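Local coordinates for protein phospho-furanose lactonase (Mycoplasma synoviae, PDB 3OVG) that hydrolyses 1,4-lactones, notably D-xylono- and L-arabino-1,4-lactone 5-phosphates, at a site with two zinc ions, at residues V48-I59 with E83-N94. Numbering follows the deposited sequence.
Sequences VDASIKEFKEFI and EIANAVKNLGGN
Val-88 and Phe-55 form the middle of this largely apolar contact between helix 48-59 and the helix end and turn of 83-94: CG2 of Val-88 lies over the centre of the Phe-55 ring, 3.8 Å from its centroid and 10° off the ring normal, a CH-pi contact. CG2 lies there because it occupies the position between the backbone N and the carbonyl carbon of Val-88 (chi1 -56°), while CG1 rests near CB of Phe-55. At the ring edge, in its plane, the backbone O of Asn-94 lies 3.6 Å from CZ of Phe-55, while CG2 of Ile-84 meets CD2 of Phe-55 at the edge, near the plane.

On one flank Ile-84 acts as a knob in the hole formed by Val-48, Ser-51, Ile-52 and Phe-55. Its CD1 comes within 3.4 Å of CB of Ser-51, a tight fit, as is that of CD1 of Ile-52 against CB of Ala-87, also 3.4 Å. On the other flank CD1 of Ile-59 packs on CA of Gly-93, 3.8 Å away, and its CG2 reaches O of Leu-91.

No direct hydrogen bond joins the segments. At the exposed side, the aliphatic chain of Lys-56 crosses Leu-91 at about a right angle, and a water lies 2.9 Å from NZ of Lys-56, from which it accepts, and 3.0 Å from O of Ala-87, to which it donates. The turn carrying Leu-91 and Gly-93 is a Schellman motif: Gly-92, with positive phi, is C-prime, N of Gly-93 bonds to O of Val-88 and N of Gly-92 to O of Lys-89. N of Leu-91 also reaches O of Val-88, from the face opposite Gly-93 N.

The axes of 48-59 and 83-88 cross at -43°, 9.6 Å apart at their closest. In this TIM-barrel family protein the two are successive outer helices flanking strand 63-68, each running into the next parallel strand; Phe-55 reaches inward to Ile-66 and to Val-95 of strand 94-97, and its ring also meets Phe-29.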
loop_
_atom_site.group_PDB
_atom_site.type_symbol
_atom_site.label_atom_id
_atom_site.label_comp_id
_atom_site.label_asym_id
_atom_site.label_seq_id
_atom_site.Cartn_x
_atom_site.Cartn_y
_atom_site.Cartn_z
ATOM N N VAL A 48 -4.131 32.059 -2.125
ATOM C CA VAL A 48 -5.044 33.173 -2.077
ATOM C C VAL A 48 -5.204 33.848 -3.452
ATOM O O VAL A 48 -6.324 34.137 -3.891
ATOM C CB VAL A 48 -4.575 34.221 -1.042
ATOM C CG1 VAL A 48 -5.256 35.553 -1.285
ATOM C CG2 VAL A 48 -4.833 33.722 0.367
ATOM N N ASP A 49 -4.096 34.126 -4.120
ATOM C CA ASP A 49 -4.173 34.800 -5.420
ATOM C C ASP A 49 -4.989 33.981 -6.395
ATOM O O ASP A 49 -5.816 34.507 -7.083
ATOM C CB ASP A 49 -2.775 35.104 -5.990
ATOM C CG ASP A 49 -2.032 36.140 -5.161
ATOM O OD1 ASP A 49 -2.717 36.882 -4.409
ATOM O OD2 ASP A 49 -0.777 36.228 -5.249
ATOM N N ALA A 50 -4.755 32.686 -6.453
ATOM C CA ALA A 50 -5.525 31.837 -7.364
ATOM C C ALA A 50 -7.000 31.784 -7.020
ATOM O O ALA A 50 -7.836 31.676 -7.918
ATOM C CB ALA A 50 -4.951 30.433 -7.410
ATOM N N SER A 51 -7.321 31.812 -5.727
ATOM C CA SER A 51 -8.717 31.693 -5.291
ATOM C C SER A 51 -9.496 32.936 -5.694
ATOM O O SER A 51 -10.671 32.871 -6.163
ATOM C CB SER A 51 -8.803 31.493 -3.774
ATOM O OG SER A 51 -8.189 30.276 -3.391
ATOM N N ILE A 52 -8.841 34.080 -5.493
ATOM C CA ILE A 52 -9.419 35.372 -5.851
ATOM C C ILE A 52 -9.675 35.469 -7.356
ATOM O O ILE A 52 -10.732 35.923 -7.779
ATOM C CB ILE A 52 -8.499 36.494 -5.390
ATOM C CG1 ILE A 52 -8.438 36.529 -3.850
ATOM C CG2 ILE A 52 -8.925 37.809 -5.980
ATOM C CD1 ILE A 52 -7.450 37.539 -3.275
ATOM N N LYS A 53 -8.716 35.045 -8.174
ATOM C CA LYS A 53 -8.955 35.045 -9.625
ATOM C C LYS A 53 -10.110 34.116 -9.970
ATOM O O LYS A 53 -10.904 34.414 -10.837
ATOM C CB LYS A 53 -7.705 34.609 -10.401
ATOM C CG LYS A 53 -6.472 35.509 -10.206
ATOM C CD LYS A 53 -5.215 34.813 -10.768
ATOM C CE LYS A 53 -3.998 35.743 -10.669
ATOM N NZ LYS A 53 -2.699 35.068 -10.995
ATOM N N GLU A 54 -10.209 32.970 -9.297
ATOM C CA GLU A 54 -11.344 32.077 -9.566
ATOM C C GLU A 54 -12.661 32.765 -9.190
ATOM O O GLU A 54 -13.633 32.758 -9.954
ATOM C CB GLU A 54 -11.186 30.709 -8.851
ATOM C CG GLU A 54 -12.069 29.563 -9.380
ATOM C CD GLU A 54 -11.637 29.034 -10.777
ATOM O OE1 GLU A 54 -10.626 29.520 -11.361
ATOM O OE2 GLU A 54 -12.332 28.144 -11.299
ATOM N N PHE A 55 -12.691 33.368 -8.001
ATOM C CA PHE A 55 -13.885 34.047 -7.520
ATOM C C PHE A 55 -14.346 35.125 -8.527
ATOM O O PHE A 55 -15.549 35.238 -8.817
ATOM C CB PHE A 55 -13.615 34.680 -6.154
ATOM C CG PHE A 55 -14.854 34.836 -5.283
ATOM C CD1 PHE A 55 -16.083 35.213 -5.835
ATOM C CD2 PHE A 55 -14.788 34.585 -3.919
ATOM C CE1 PHE A 55 -17.226 35.362 -5.047
ATOM C CE2 PHE A 55 -15.929 34.735 -3.105
ATOM C CZ PHE A 55 -17.158 35.113 -3.678
ATOM N N LYS A 56 -13.382 35.902 -9.049
ATOM C CA LYS A 56 -13.649 36.925 -10.080
ATOM C C LYS A 56 -14.252 36.330 -11.364
ATOM O O LYS A 56 -15.122 36.937 -11.996
ATOM C CB LYS A 56 -12.372 37.718 -10.405
ATOM C CG LYS A 56 -11.938 38.671 -9.252
ATOM C CD LYS A 56 -10.579 39.362 -9.514
ATOM C CE LYS A 56 -10.295 40.493 -8.496
ATOM N NZ LYS A 56 -8.858 40.976 -8.482
ATOM N N GLU A 57 -13.812 35.147 -11.768
ATOM C CA GLU A 57 -14.484 34.521 -12.911
ATOM C C GLU A 57 -15.956 34.189 -12.606
ATOM O O GLU A 57 -16.861 34.360 -13.442
ATOM C CB GLU A 57 -13.727 33.277 -13.370
ATOM C CG GLU A 57 -12.445 33.647 -14.065
ATOM C CD GLU A 57 -11.607 32.452 -14.469
ATOM O OE1 GLU A 57 -12.156 31.341 -14.665
ATOM O OE2 GLU A 57 -10.365 32.634 -14.575
ATOM N N PHE A 58 -16.188 33.685 -11.405
ATOM C CA PHE A 58 -17.538 33.380 -10.955
ATOM C C PHE A 58 -18.412 34.634 -10.957
ATOM O O PHE A 58 -19.560 34.589 -11.358
ATOM C CB PHE A 58 -17.445 32.756 -9.557
ATOM C CG PHE A 58 -18.768 32.519 -8.864
ATOM C CD1 PHE A 58 -19.573 31.457 -9.230
ATOM C CD2 PHE A 58 -19.156 33.312 -7.798
ATOM C CE1 PHE A 58 -20.743 31.182 -8.574
ATOM C CE2 PHE A 58 -20.356 33.060 -7.126
ATOM C CZ PHE A 58 -21.160 31.995 -7.518
ATOM N N ILE A 59 -17.864 35.748 -10.483
ATOM C CA ILE A 59 -18.586 37.019 -10.472
ATOM C C ILE A 59 -18.771 37.505 -11.922
ATOM O O ILE A 59 -19.887 37.877 -12.334
ATOM C CB ILE A 59 -17.878 38.047 -9.533
ATOM C CG1 ILE A 59 -18.068 37.639 -8.066
ATOM C CG2 ILE A 59 -18.382 39.471 -9.754
ATOM C CD1 ILE A 59 -17.094 38.293 -7.080
ATOM N N GLU A 83 -9.043 37.166 3.524
ATOM C CA GLU A 83 -8.325 37.912 2.464
ATOM C C GLU A 83 -9.092 37.798 1.150
ATOM O O GLU A 83 -9.190 38.747 0.402
ATOM C CB GLU A 83 -6.913 37.395 2.187
ATOM C CG GLU A 83 -5.877 37.532 3.323
ATOM C CD GLU A 83 -4.502 37.058 2.851
ATOM O OE1 GLU A 83 -3.959 37.672 1.905
ATOM O OE2 GLU A 83 -3.980 36.067 3.394
ATOM N N ILE A 84 -9.601 36.609 0.858
ATOM C CA ILE A 84 -10.355 36.407 -0.364
ATOM C C ILE A 84 -11.653 37.245 -0.328
ATOM O O ILE A 84 -11.967 37.938 -1.279
ATOM C CB ILE A 84 -10.652 34.904 -0.610
ATOM C CG1 ILE A 84 -9.338 34.112 -0.789
ATOM C CG2 ILE A 84 -11.581 34.764 -1.792
ATOM C CD1 ILE A 84 -9.454 32.599 -0.575
ATOM N N ALA A 85 -12.379 37.222 0.792
ATOM C CA ALA A 85 -13.630 37.969 0.902
ATOM C C ALA A 85 -13.403 39.477 0.679
ATOM O O ALA A 85 -14.144 40.133 -0.047
ATOM C CB ALA A 85 -14.293 37.717 2.295
ATOM N N ASN A 86 -12.376 40.017 1.326
ATOM C CA ASN A 86 -12.081 41.447 1.236
ATOM C C ASN A 86 -11.645 41.848 -0.163
ATOM O O ASN A 86 -11.904 42.971 -0.605
ATOM C CB ASN A 86 -10.973 41.814 2.236
ATOM C CG ASN A 86 -11.519 42.063 3.627
ATOM O OD1 ASN A 86 -12.468 42.820 3.798
ATOM N ND2 ASN A 86 -10.916 41.443 4.618
ATOM N N ALA A 87 -10.961 40.941 -0.852
ATOM C CA ALA A 87 -10.511 41.201 -2.209
ATOM C C ALA A 87 -11.694 41.293 -3.183
ATOM O O ALA A 87 -11.620 41.965 -4.217
ATOM C CB ALA A 87 -9.534 40.140 -2.651
ATOM N N VAL A 88 -12.812 40.659 -2.845
ATOM C CA VAL A 88 -13.919 40.721 -3.777
ATOM C C VAL A 88 -15.140 41.497 -3.290
ATOM O O VAL A 88 -16.133 41.570 -4.012
ATOM C CB VAL A 88 -14.359 39.309 -4.314
ATOM C CG1 VAL A 88 -13.181 38.578 -4.945
ATOM C CG2 VAL A 88 -15.041 38.462 -3.220
ATOM N N LYS A 89 -15.090 42.072 -2.094
ATOM C CA LYS A 89 -16.283 42.752 -1.590
ATOM C C LYS A 89 -16.762 43.895 -2.503
ATOM O O LYS A 89 -17.973 44.053 -2.703
ATOM C CB LYS A 89 -16.166 43.214 -0.126
ATOM C CG LYS A 89 -14.970 44.073 0.227
ATOM C CD LYS A 89 -15.296 44.954 1.470
ATOM C CE LYS A 89 -14.014 45.445 2.177
ATOM N NZ LYS A 89 -12.784 45.567 1.293
ATOM N N ASN A 90 -15.828 44.652 -3.087
ATOM C CA ASN A 90 -16.207 45.772 -3.944
ATOM C C ASN A 90 -16.807 45.370 -5.288
ATOM O O ASN A 90 -17.454 46.194 -5.952
ATOM C CB ASN A 90 -15.034 46.712 -4.160
ATOM C CG ASN A 90 -14.659 47.433 -2.908
ATOM O OD1 ASN A 90 -15.526 47.698 -2.042
ATOM N ND2 ASN A 90 -13.358 47.774 -2.782
ATOM N N LEU A 91 -16.587 44.107 -5.667
ATOM C CA LEU A 91 -17.161 43.516 -6.878
ATOM C C LEU A 91 -18.483 42.845 -6.575
ATOM O O LEU A 91 -19.066 42.213 -7.450
ATOM C CB LEU A 91 -16.215 42.482 -7.491
ATOM C CG LEU A 91 -14.879 43.024 -7.995
ATOM C CD1 LEU A 91 -13.996 41.920 -8.564
ATOM C CD2 LEU A 91 -15.126 44.096 -9.045
ATOM N N GLY A 92 -18.966 42.986 -5.341
ATOM C CA GLY A 92 -20.243 42.399 -4.978
ATOM C C GLY A 92 -20.185 40.947 -4.506
ATOM O O GLY A 92 -21.236 40.317 -4.338
ATOM N N GLY A 93 -18.975 40.425 -4.271
ATOM C CA GLY A 93 -18.809 39.045 -3.829
ATOM C C GLY A 93 -19.060 38.891 -2.331
ATOM O O GLY A 93 -18.670 39.769 -1.561
ATOM N N ASN A 94 -19.706 37.795 -1.918
ATOM C CA ASN A 94 -19.891 37.500 -0.492
ATOM C C ASN A 94 -19.361 36.113 -0.142
ATOM O O ASN A 94 -19.480 35.169 -0.949
ATOM C CB ASN A 94 -21.366 37.522 -0.069
ATOM C CG ASN A 94 -22.084 38.838 -0.414
ATOM O OD1 ASN A 94 -22.927 38.880 -1.332
ATOM N ND2 ASN A 94 -21.768 39.904 0.329
HETATM O O HOH W 1 -9.103 42.312 -5.870
#